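Local structure of importin subunit beta-1 (5OWU) at residues A[1-6]-A[41-46]; A[204-209]-A[245-250]; A[794-799]-A[839-844]. The protein imports proteins into the nucleus as the beta partner of importin alpha, which recognises the classical nuclear localization signal of the cargo. One frame throughout, in Å; residues are numbered along the deposited sequence. Where two conformers were deposited one is given.

Contact 1: residues A[1-6]-A[41-46]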
ATOM      1  N   MET A   1     -20.461  35.762  23.696  1.00 75.41           N
ATOM      2  CA  MET A   1     -21.462  34.766  23.219  1.00 67.69           C
ATOM      3  C   MET A   1     -21.871  33.821  24.344  1.00 64.22           C
ATOM      4  O   MET A   1     -21.039  33.393  25.147  1.00 63.68           O
ATOM      5  CB  MET A   1     -20.898  33.968  22.042  1.00 64.30           C
ATOM      6  CG  MET A   1     -21.953  33.215  21.241  1.00 61.26           C
ATOM      7  SD  MET A   1     -21.296  32.338  19.806  1.00 68.14           S
ATOM      8  CE  MET A   1     -20.406  33.639  18.945  1.00 69.48           C
ATOM      9  N   SER A   2     -23.159  33.495  24.385  1.00 51.79           N
ATOM     10  CA  SER A   2     -23.716  32.609  25.394  1.00 52.94           C
ATOM     11  C   SER A   2     -23.764  31.171  24.885  1.00 47.63           C
ATOM     12  O   SER A   2     -23.632  30.899  23.689  1.00 39.45           O
ATOM     13  CB  SER A   2     -25.123  33.059  25.776  1.00 63.33           C
ATOM     14  OG  SER A   2     -25.999  32.909  24.674  1.00 59.66           O
ATOM     15  N   THR A   3     -23.985  30.241  25.818  1.00 46.47           N
ATOM     16  CA  THR A   3     -24.132  28.839  25.440  1.00 40.10           C
ATOM     17  C   THR A   3     -25.241  28.661  24.412  1.00 50.74           C
ATOM     18  O   THR A   3     -25.088  27.904  23.446  1.00 44.52           O
ATOM     19  CB  THR A   3     -24.415  27.984  26.676  1.00 39.79           C
ATOM     20  OG1 THR A   3     -23.375  28.174  27.642  1.00 48.09           O
ATOM     21  CG2 THR A   3     -24.496  26.497  26.303  1.00 48.42           C
ATOM     22  N   ALA A   4     -26.367  29.349  24.603  1.00 45.56           N
ATOM     23  CA  ALA A   4     -27.507  29.144  23.716  1.00 52.79           C
ATOM     24  C   ALA A   4     -27.205  29.634  22.304  1.00 44.74           C
ATOM     25  O   ALA A   4     -27.545  28.963  21.323  1.00 42.53           O
ATOM     26  CB  ALA A   4     -28.739  29.848  24.282  1.00 65.75           C
ATOM     27  N   GLU A   5     -26.563  30.799  22.183  1.00 47.50           N
ATOM     28  CA  GLU A   5     -26.225  31.326  20.864  1.00 51.20           C
ATOM     29  C   GLU A   5     -25.232  30.419  20.150  1.00 41.69           C
ATOM     30  O   GLU A   5     -25.381  30.143  18.953  1.00 39.54           O
ATOM     31  CB  GLU A   5     -25.653  32.736  20.997  1.00 47.38           C
ATOM     32  CG  GLU A   5     -26.612  33.743  21.607  1.00 56.08           C
ATOM     33  CD  GLU A   5     -25.930  35.048  21.961  1.00 69.81           C
ATOM     34  OE1 GLU A   5     -24.682  35.071  22.025  1.00 67.98           O
ATOM     35  OE2 GLU A   5     -26.640  36.051  22.178  1.00 80.14           O
ATOM     36  N   PHE A   6     -24.200  29.961  20.864  1.00 40.78           N
ATOM     37  CA  PHE A   6     -23.229  29.049  20.271  1.00 43.22           C
ATOM     38  C   PHE A   6     -23.916  27.780  19.787  1.00 31.87           C
ATOM     39  O   PHE A   6     -23.684  27.314  18.660  1.00 37.52           O
ATOM     40  CB  PHE A   6     -22.136  28.726  21.296  1.00 37.93           C
ATOM     41  CG  PHE A   6     -20.903  28.114  20.699  1.00 35.68           C
ATOM     42  CD1 PHE A   6     -20.021  28.887  19.970  1.00 31.23           C
ATOM     43  CD2 PHE A   6     -20.619  26.767  20.876  1.00 34.18           C
ATOM     44  CE1 PHE A   6     -18.884  28.337  19.421  1.00 32.20           C
ATOM     45  CE2 PHE A   6     -19.478  26.211  20.327  1.00 35.48           C
ATOM     46  CZ  PHE A   6     -18.611  26.995  19.596  1.00 36.76           C
ATOM     47  N   ALA A  41     -13.597  26.897  23.004  1.00 27.21           N
ATOM     48  CA  ALA A  41     -13.467  25.586  23.636  1.00 25.94           C
ATOM     49  C   ALA A  41     -14.391  25.456  24.843  1.00 32.70           C
ATOM     50  O   ALA A  41     -15.066  24.427  25.011  1.00 32.31           O
ATOM     51  CB  ALA A  41     -12.014  25.350  24.043  1.00 25.80           C
ATOM     52  N   GLY A  42     -14.437  26.482  25.696  1.00 29.20           N
ATOM     53  CA  GLY A  42     -15.350  26.439  26.831  1.00 29.27           C
ATOM     54  C   GLY A  42     -16.795  26.262  26.408  1.00 32.17           C
ATOM     55  O   GLY A  42     -17.513  25.399  26.925  1.00 31.59           O
ATOM     56  N   LEU A  43     -17.241  27.085  25.456  1.00 29.35           N
ATOM     57  CA  LEU A  43     -18.621  27.017  24.992  1.00 34.78           C
ATOM     58  C   LEU A  43     -18.919  25.676  24.335  1.00 28.00           C
ATOM     59  O   LEU A  43     -19.998  25.110  24.534  1.00 29.79           O
ATOM     60  CB  LEU A  43     -18.904  28.157  24.014  1.00 33.92           C
ATOM     61  CG  LEU A  43     -19.079  29.558  24.605  1.00 37.57           C
ATOM     62  CD1 LEU A  43     -19.058  30.597  23.499  1.00 37.03           C
ATOM     63  CD2 LEU A  43     -20.375  29.656  25.390  1.00 44.71           C
ATOM     64  N   SER A  44     -17.984  25.167  23.526  1.00 28.19           N
ATOM     65  CA  SER A  44     -18.152  23.842  22.938  1.00 31.91           C
ATOM     66  C   SER A  44     -18.404  22.803  24.023  1.00 29.80           C
ATOM     67  O   SER A  44     -19.338  21.992  23.931  1.00 32.63           O
ATOM     68  CB  SER A  44     -16.912  23.466  22.122  1.00 26.58           C
ATOM     69  OG  SER A  44     -16.754  24.312  20.992  1.00 30.99           O
ATOM     70  N   SER A  45     -17.583  22.833  25.077  1.00 24.15           N
ATOM     71  CA  SER A  45     -17.759  21.880  26.161  1.00 24.90           C
ATOM     72  C   SER A  45     -19.087  22.084  26.880  1.00 33.05           C
ATOM     73  O   SER A  45     -19.683  21.110  27.355  1.00 26.93           O
ATOM     74  CB  SER A  45     -16.585  21.976  27.136  1.00 23.86           C
ATOM     75  OG  SER A  45     -16.805  22.972  28.124  1.00 24.94           O
ATOM     76  N   GLN A  46     -19.587  23.327  26.951  1.00 30.33           N
ATOM     77  CA  GLN A  46     -20.862  23.555  27.627  0.52 31.77           C
ATOM     78  C   GLN A  46     -22.029  23.048  26.786  1.00 31.87           C
ATOM     79  O   GLN A  46     -23.002  22.510  27.325  1.00 32.66           O
ATOM     80  CB  GLN A  46     -21.041  25.040  27.957  0.52 32.83           C
ATOM     81  CG  GLN A  46     -20.190  25.549  29.133  0.52 38.87           C
ATOM     82  CD  GLN A  46     -20.566  24.959  30.500  0.52 36.33           C
ATOM     83  OE1 GLN A  46     -19.704  24.814  31.373  0.52 38.53           O
ATOM     84  NE2 GLN A  46     -21.848  24.640  30.699  0.52 31.38           N
TER
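Leu-43 and Phe-6 form the centre of this packing between the first two HEAT repeats of the solenoid, where the start of helix 3-15 meets the middle of helix 37-48. Leu-43 CB stands over one face of Phe-6 in a CH-pi contact, 4.0 Å from the ring centroid and 19° off the normal, displaced toward the rim on the CD2 side. In Phe-6, CG lies anti to the backbone N (chi1 -164°), on the side of helix 37-48, and the ring also packs on Leu-29 and Leu-32 of helix 19-35. The two methyls of Leu-43 spread over the segment that leads into the helix: CD1 lies 3.8 Å from Met-1 O, and CD2 lies 3.7 Å from Thr-3 N. Thr-3 and Gln-46 add a looser contact, their side chains crossing at about a right angle with Thr-3 OG1 3.9 Å from Gln-46 CB.

Polar interactions organise each segment separately. Ser-2 and Glu-5 make a capping box: Ser-2 N donates to Glu-5 OE1 at 3.2 Å, arriving 54° out of the carboxylate plane, and Glu-5 N returns a weak bond to Ser-2 OG. On the other helix Ser-45 OG donates to Gly-42 O, which also accepts from Gln-46 N. In the conformer given, the amide oxygen of Gln-46 is bonded to Asn-99 of helix 90-104; the hydroxyl of Ser-44 is bonded to the carbonyl of Phe-40. That same Ser-44 OG approaches the Phe-6 ring obliquely, 3.4 Å from CE2.

Contact 2: residues A[204-209]-A[245-250]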
ATOM      1  N   ALA A 204      -9.617  -1.847  22.799  1.00 31.97           N
ATOM      2  CA  ALA A 204      -8.726  -0.855  23.388  1.00 32.51           C
ATOM      3  C   ALA A 204      -7.336  -1.435  23.632  1.00 23.50           C
ATOM      4  O   ALA A 204      -6.326  -0.764  23.405  1.00 26.48           O
ATOM      5  CB  ALA A 204      -9.325  -0.332  24.689  1.00 28.67           C
ATOM      6  N   LEU A 205      -7.264  -2.677  24.104  1.00 31.39           N
ATOM      7  CA  LEU A 205      -5.971  -3.301  24.361  1.00 31.03           C
ATOM      8  C   LEU A 205      -5.151  -3.377  23.082  1.00 28.34           C
ATOM      9  O   LEU A 205      -3.956  -3.019  23.056  1.00 29.68           O
ATOM     10  CB  LEU A 205      -6.183  -4.695  24.955  1.00 25.92           C
ATOM     11  CG  LEU A 205      -4.931  -5.471  25.345  1.00 30.76           C
ATOM     12  CD1 LEU A 205      -4.111  -4.683  26.361  1.00 28.28           C
ATOM     13  CD2 LEU A 205      -5.308  -6.853  25.894  1.00 34.44           C
ATOM     14  N   ALA A 206      -5.789  -3.844  22.002  1.00 32.82           N
ATOM     15  CA  ALA A 206      -5.156  -3.816  20.691  1.00 30.70           C
ATOM     16  C   ALA A 206      -4.641  -2.418  20.369  1.00 29.22           C
ATOM     17  O   ALA A 206      -3.498  -2.255  19.928  1.00 34.24           O
ATOM     18  CB  ALA A 206      -6.143  -4.287  19.625  1.00 27.97           C
ATOM     19  N   ASP A 207      -5.473  -1.392  20.599  1.00 30.08           N
ATOM     20  CA  ASP A 207      -5.033  -0.019  20.336  1.00 28.97           C
ATOM     21  C   ASP A 207      -3.833   0.371  21.189  1.00 33.25           C
ATOM     22  O   ASP A 207      -3.012   1.195  20.771  1.00 29.39           O
ATOM     23  CB  ASP A 207      -6.168   0.976  20.599  1.00 33.02           C
ATOM     24  CG  ASP A 207      -7.286   0.884  19.576  1.00 43.77           C
ATOM     25  OD1 ASP A 207      -7.025   0.479  18.427  1.00 40.90           O
ATOM     26  OD2 ASP A 207      -8.431   1.225  19.930  1.00 32.55           O
ATOM     27  N   SER A 208      -3.724  -0.189  22.390  1.00 30.72           N
ATOM     28  CA  SER A 208      -2.715   0.241  23.346  1.00 28.85           C
ATOM     29  C   SER A 208      -1.368  -0.432  23.142  1.00 32.32           C
ATOM     30  O   SER A 208      -0.372   0.036  23.712  1.00 28.24           O
ATOM     31  CB  SER A 208      -3.182  -0.068  24.769  1.00 39.99           C
ATOM     32  OG  SER A 208      -2.979  -1.442  25.055  1.00 31.98           O
ATOM     33  N   LEU A 209      -1.318  -1.524  22.371  1.00 32.50           N
ATOM     34  CA  LEU A 209      -0.130  -2.379  22.366  1.00 35.85           C
ATOM     35  C   LEU A 209       1.172  -1.620  22.105  1.00 37.45           C
ATOM     36  O   LEU A 209       2.215  -1.958  22.677  1.00 32.73           O
ATOM     37  CB  LEU A 209      -0.305  -3.496  21.340  1.00 36.57           C
ATOM     38  CG  LEU A 209      -1.378  -4.510  21.743  1.00 33.61           C
ATOM     39  CD1 LEU A 209      -1.529  -5.560  20.681  1.00 35.08           C
ATOM     40  CD2 LEU A 209      -1.085  -5.169  23.089  1.00 29.28           C
ATOM     41  N   PHE A 245      -8.451 -12.613  19.293  1.00 31.22           N
ATOM     42  CA  PHE A 245      -7.518 -13.041  18.255  1.00 35.94           C
ATOM     43  C   PHE A 245      -6.911 -11.853  17.520  1.00 28.37           C
ATOM     44  O   PHE A 245      -5.737 -11.901  17.139  1.00 37.93           O
ATOM     45  CB  PHE A 245      -8.214 -13.992  17.274  1.00 39.80           C
ATOM     46  CG  PHE A 245      -8.003 -15.445  17.597  1.00 36.96           C
ATOM     47  CD1 PHE A 245      -6.800 -16.061  17.304  1.00 37.91           C
ATOM     48  CD2 PHE A 245      -9.004 -16.193  18.198  1.00 33.59           C
ATOM     49  CE1 PHE A 245      -6.597 -17.401  17.606  1.00 40.91           C
ATOM     50  CE2 PHE A 245      -8.807 -17.534  18.501  1.00 41.28           C
ATOM     51  CZ  PHE A 245      -7.604 -18.136  18.204  1.00 39.50           C
ATOM     52  N   GLY A 246      -7.671 -10.774  17.320  1.00 33.89           N
ATOM     53  CA  GLY A 246      -7.055  -9.548  16.825  1.00 43.15           C
ATOM     54  C   GLY A 246      -5.914  -9.100  17.719  1.00 38.57           C
ATOM     55  O   GLY A 246      -4.816  -8.767  17.246  1.00 37.72           O
ATOM     56  N   CYS A 247      -6.155  -9.117  19.033  1.00 37.08           N
ATOM     57  CA  CYS A 247      -5.100  -8.803  19.996  0.81 32.01           C
ATOM     58  C   CYS A 247      -3.909  -9.727  19.836  1.00 29.41           C
ATOM     59  O   CYS A 247      -2.757  -9.282  19.784  1.00 34.09           O
ATOM     60  CB  CYS A 247      -5.627  -8.924  21.419  0.81 45.72           C
ATOM     61  SG  CYS A 247      -6.439  -7.488  21.981  0.81 39.44           S
ATOM     62  N   LEU A 248      -4.165 -11.034  19.797  1.00 33.43           N
ATOM     63  CA  LEU A 248      -3.069 -11.988  19.705  1.00 33.05           C
ATOM     64  C   LEU A 248      -2.230 -11.741  18.464  1.00 25.93           C
ATOM     65  O   LEU A 248      -0.999 -11.781  18.527  1.00 32.45           O
ATOM     66  CB  LEU A 248      -3.601 -13.425  19.699  1.00 35.57           C
ATOM     67  CG  LEU A 248      -3.622 -14.215  21.000  1.00 48.76           C
ATOM     68  CD1 LEU A 248      -4.070 -15.635  20.694  1.00 50.85           C
ATOM     69  CD2 LEU A 248      -2.265 -14.222  21.699  1.00 46.23           C
ATOM     70  N   CYS A 249      -2.874 -11.489  17.320  1.00 26.77           N
ATOM     71  CA  CYS A 249      -2.111 -11.285  16.094  1.00 26.04           C
ATOM     72  C   CYS A 249      -1.249 -10.039  16.199  1.00 34.35           C
ATOM     73  O   CYS A 249      -0.067 -10.049  15.817  1.00 26.22           O
ATOM     74  CB  CYS A 249      -3.050 -11.183  14.891  1.00 31.19           C
ATOM     75  SG  CYS A 249      -3.883 -12.733  14.474  1.00 34.75           S
ATOM     76  N   LYS A 250      -1.822  -8.951  16.720  1.00 28.58           N
ATOM     77  CA  LYS A 250      -1.043  -7.726  16.853  1.00 28.40           C
ATOM     78  C   LYS A 250       0.119  -7.919  17.821  1.00 26.99           C
ATOM     79  O   LYS A 250       1.229  -7.417  17.590  1.00 31.36           O
ATOM     80  CB  LYS A 250      -1.948  -6.586  17.306  1.00 30.59           C
ATOM     81  CG  LYS A 250      -1.679  -5.280  16.572  1.00 54.44           C
ATOM     82  CD  LYS A 250      -2.085  -4.053  17.382  1.00 51.55           C
ATOM     83  CE  LYS A 250      -1.831  -2.766  16.613  1.00 64.15           C
ATOM     84  NZ  LYS A 250      -0.396  -2.646  16.205  1.00 62.57           N
TER
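Leu-205 brings CB to 4.1 Å from Cys-247 SG, opening a buried contact between HEAT repeats 5 and 6 of the importin-beta solenoid. Cys-247 has two conformers, and its sulfur contacts are those of the conformer modelled here. The short segments 204-208 and 245-250 run nearly parallel, at 12° with 9.1 Å between their axes. The CD2 methyl of Leu-205 also lies near the sulfur, while its side chain is packed against Leu-181 and Ile-184 of helix 177-188 and Leu-225 and Val-229 of helix 219-233.

Next comes Ala-206, where the two backbones are nearest: Ala-206 CA lies 5.0 Å from Cys-247 CA, a closeness that does not depend on the sulfur position. A small methyl and a cysteine at this level are compatible with it: Cys-247 SG, anti to its own carbonyl carbon (chi1 -84°), sits 4.0 Å from Ala-206 CB and 3.7 Å from Ala-206 N. The carbonyl oxygen of Ala-206 is met from across the contact by the aliphatic part of Lys-250, with CD nearer than CE.

Leu-209 closes the segment, and its carbonyl oxygen is bonded to the hydroxyl of Tyr-255. Its side chain and that of Lys-250 slide past each other in opposite directions, and it is the lysine methylenes that touch: Leu-209 CD1 rests 3.6 Å from Lys-250 CB and 3.7 Å from Lys-250 CD.

Contact 3: residues A[794-799]-A[839-844]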
ATOM      1  N   SER A 794      17.930   0.741  -1.665  1.00 43.68           N
ATOM      2  CA  SER A 794      17.680  -0.650  -2.036  1.00 55.05           C
ATOM      3  C   SER A 794      17.145  -0.782  -3.459  1.00 58.16           C
ATOM      4  O   SER A 794      17.198  -1.878  -4.026  1.00 56.82           O
ATOM      5  CB  SER A 794      16.702  -1.296  -1.050  1.00 47.62           C
ATOM      6  OG  SER A 794      15.407  -0.728  -1.153  1.00 62.16           O
ATOM      7  N   GLU A 795      16.632   0.301  -4.044  1.00 52.52           N
ATOM      8  CA  GLU A 795      16.174   0.280  -5.429  1.00 43.86           C
ATOM      9  C   GLU A 795      17.368   0.428  -6.365  1.00 52.89           C
ATOM     10  O   GLU A 795      18.088   1.430  -6.311  1.00 54.26           O
ATOM     11  CB  GLU A 795      15.163   1.397  -5.680  1.00 49.69           C
ATOM     12  CG  GLU A 795      13.804   1.177  -5.032  1.00 58.10           C
ATOM     13  CD  GLU A 795      12.990   0.090  -5.712  1.00 58.66           C
ATOM     14  OE1 GLU A 795      13.176  -0.133  -6.930  1.00 61.29           O
ATOM     15  OE2 GLU A 795      12.162  -0.541  -5.026  1.00 71.82           O
ATOM     16  N   ASP A 796      17.559  -0.562  -7.237  1.00 51.50           N
ATOM     17  CA  ASP A 796      18.719  -0.583  -8.122  1.00 51.99           C
ATOM     18  C   ASP A 796      18.849   0.715  -8.920  1.00 48.28           C
ATOM     19  O   ASP A 796      19.938   1.293  -9.009  1.00 46.12           O
ATOM     20  CB  ASP A 796      18.618  -1.786  -9.063  1.00 51.03           C
ATOM     21  CG  ASP A 796      19.858  -1.972  -9.905  1.00 50.14           C
ATOM     22  OD1 ASP A 796      20.961  -2.078  -9.330  1.00 46.47           O
ATOM     23  OD2 ASP A 796      19.735  -2.002 -11.144  1.00 48.18           O
ATOM     24  N   ALA A 797      17.747   1.181  -9.520  1.00 45.72           N
ATOM     25  CA  ALA A 797      17.809   2.366 -10.376  1.00 49.80           C
ATOM     26  C   ALA A 797      18.114   3.622  -9.568  1.00 44.77           C
ATOM     27  O   ALA A 797      18.856   4.501 -10.030  1.00 38.80           O
ATOM     28  CB  ALA A 797      16.495   2.543 -11.143  1.00 37.81           C
ATOM     29  N   THR A 798      17.543   3.726  -8.365  1.00 37.84           N
ATOM     30  CA  THR A 798      17.811   4.875  -7.505  1.00 47.22           C
ATOM     31  C   THR A 798      19.287   4.945  -7.136  1.00 44.29           C
ATOM     32  O   THR A 798      19.922   6.000  -7.256  1.00 34.94           O
ATOM     33  CB  THR A 798      16.941   4.800  -6.249  1.00 40.19           C
ATOM     34  OG1 THR A 798      15.557   4.755  -6.628  1.00 48.28           O
ATOM     35  CG2 THR A 798      17.182   6.008  -5.331  1.00 41.94           C
ATOM     36  N   SER A 799      19.856   3.824  -6.690  1.00 43.13           N
ATOM     37  CA  SER A 799      21.268   3.824  -6.322  1.00 48.47           C
ATOM     38  C   SER A 799      22.156   4.060  -7.534  1.00 38.47           C
ATOM     39  O   SER A 799      23.185   4.740  -7.432  1.00 40.95           O
ATOM     40  CB  SER A 799      21.638   2.510  -5.631  1.00 46.85           C
ATOM     41  OG  SER A 799      21.469   2.632  -4.231  1.00 37.82           O
ATOM     42  N   LEU A 839      22.552  -7.991  -5.431  1.00 74.35           N
ATOM     43  CA  LEU A 839      21.231  -7.775  -6.006  1.00 83.11           C
ATOM     44  C   LEU A 839      21.180  -6.523  -6.873  1.00 83.18           C
ATOM     45  O   LEU A 839      20.218  -6.353  -7.631  1.00 76.18           O
ATOM     46  CB  LEU A 839      20.175  -7.694  -4.906  1.00 88.52           C
ATOM     47  CG  LEU A 839      19.938  -9.016  -4.173  1.00 91.05           C
ATOM     48  CD1 LEU A 839      20.394  -8.908  -2.731  1.00 95.50           C
ATOM     49  CD2 LEU A 839      18.476  -9.435  -4.252  1.00 89.07           C
ATOM     50  N   PHE A 840      22.181  -5.650  -6.777  1.00 72.95           N
ATOM     51  CA  PHE A 840      22.320  -4.561  -7.732  1.00 70.08           C
ATOM     52  C   PHE A 840      22.782  -5.106  -9.076  1.00 69.42           C
ATOM     53  O   PHE A 840      23.630  -5.999  -9.143  1.00 75.75           O
ATOM     54  CB  PHE A 840      23.320  -3.522  -7.223  1.00 65.75           C
ATOM     55  CG  PHE A 840      22.853  -2.767  -6.015  1.00 54.80           C
ATOM     56  CD1 PHE A 840      21.578  -2.228  -5.969  1.00 52.44           C
ATOM     57  CD2 PHE A 840      23.684  -2.606  -4.919  1.00 64.00           C
ATOM     58  CE1 PHE A 840      21.142  -1.533  -4.859  1.00 50.51           C
ATOM     59  CE2 PHE A 840      23.252  -1.915  -3.802  1.00 64.64           C
ATOM     60  CZ  PHE A 840      21.979  -1.378  -3.772  1.00 61.95           C
ATOM     61  N   SER A 841      22.218  -4.562 -10.149  1.00 58.19           N
ATOM     62  CA  SER A 841      22.589  -4.987 -11.486  1.00 58.59           C
ATOM     63  C   SER A 841      24.050  -4.644 -11.765  1.00 62.48           C
ATOM     64  O   SER A 841      24.724  -3.970 -10.984  1.00 61.58           O
ATOM     65  CB  SER A 841      21.687  -4.323 -12.524  1.00 61.14           C
ATOM     66  OG  SER A 841      21.889  -2.920 -12.537  1.00 58.35           O
ATOM     67  N   GLN A 842      24.537  -5.114 -12.914  1.00 76.21           N
ATOM     68  CA  GLN A 842      25.919  -4.850 -13.286  1.00 72.47           C
ATOM     69  C   GLN A 842      26.105  -3.428 -13.793  1.00 70.88           C
ATOM     70  O   GLN A 842      27.198  -2.871 -13.659  1.00 65.78           O
ATOM     71  CB  GLN A 842      26.389  -5.847 -14.346  1.00 80.64           C
ATOM     72  CG  GLN A 842      27.903  -6.017 -14.393  1.00 80.43           C
ATOM     73  CD  GLN A 842      28.451  -6.712 -13.157  1.00 85.93           C
ATOM     74  OE1 GLN A 842      27.770  -7.531 -12.539  1.00 91.59           O
ATOM     75  NE2 GLN A 842      29.685  -6.386 -12.790  1.00 87.10           N
ATOM     76  N   ALA A 843      25.069  -2.828 -14.383  1.00 56.61           N
ATOM     77  CA  ALA A 843      25.165  -1.422 -14.762  1.00 63.98           C
ATOM     78  C   ALA A 843      25.347  -0.548 -13.528  1.00 54.56           C
ATOM     79  O   ALA A 843      26.165   0.381 -13.527  1.00 56.13           O
ATOM     80  CB  ALA A 843      23.925  -0.999 -15.549  1.00 60.35           C
ATOM     81  N   THR A 844      24.600  -0.847 -12.462  1.00 57.73           N
ATOM     82  CA  THR A 844      24.763  -0.125 -11.204  1.00 62.05           C
ATOM     83  C   THR A 844      26.178  -0.275 -10.659  1.00 60.52           C
ATOM     84  O   THR A 844      26.777   0.699 -10.189  1.00 47.63           O
ATOM     85  CB  THR A 844      23.740  -0.629 -10.187  1.00 54.86           C
ATOM     86  OG1 THR A 844      22.420  -0.387 -10.681  1.00 50.28           O
ATOM     87  CG2 THR A 844      23.902   0.064  -8.839  1.00 57.64           C
TER
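Asp-796 reaches across to Ser-841 and Thr-844 with both carboxylate oxygens, and three hydrogen bonds result. Asp-796 OD1 accepts two of them, from Thr-844 OG1 at 2.6 Å and from Ser-841 N at 2.9 Å. Each donor lies well out of the carboxylate plane, by 46° and 52° respectively, and they come from opposite faces, so the oxygen is gripped from above and below. The third bond is of another kind: Ser-841 OG donates to Asp-796 OD2 at 2.7 Å, meeting the syn lone pair of that oxygen. Asp-796 CG is anti to the backbone N (chi1 -173°), and the carboxylate oxygens beyond it end nearer to the other segment than the direction of CB would suggest.

The charge has a further partner in Arg-800, one turn along the same helix, whose NH1 makes a salt bridge with OD2 and is also bonded to Thr-844 OG1. This network would probably favour the ionised carboxylate.

Ring contacts flank the polar ones. Asp-796 OD1 lies near the plane of the Phe-840 ring, at its edge, 3.4 Å from CD1. Farther round, Phe-840 CE1 is 4.1 Å from Ser-799 CB. The Ser-799 hydroxyl is itself bonded to the carbonyl oxygen of Tyr-793 and the hydroxyl of Tyr-830.

Ser-841 is also the N-cap of helix 842-860, its OG accepting a weak bond from Thr-844 N at 3.4 Å. Asp-796 thus holds the capping residue by N and OG together, and the whole joins the starts of helices 796-812 and 842-860, from adjacent HEAT repeats 18 and 19 in a helical solenoid.

Overall arrangement
All three contacts join successive HEAT repeats, 1 with 2, 5 with 6 and 18 with 19, yet no helix is shared. Their centres lie well apart: contacts 1 and 3 are about 61 Å from each other on opposite sides of the chain's centre, with contact 2 about 38 Å from the first and 39 Å from the third. Contact 2, between the C-terminal end of helix 195-208 and the middle of helix 238-255, is buried and largely apolar. Contacts 1 and 3 are partly buried, with one helix start in contact 1 and two in contact 3: in 1-6/41-46 the capping bonds stay within one segment and apolar groups do the joining, whereas in 794-799/839-844 a carboxylate bridges the segments.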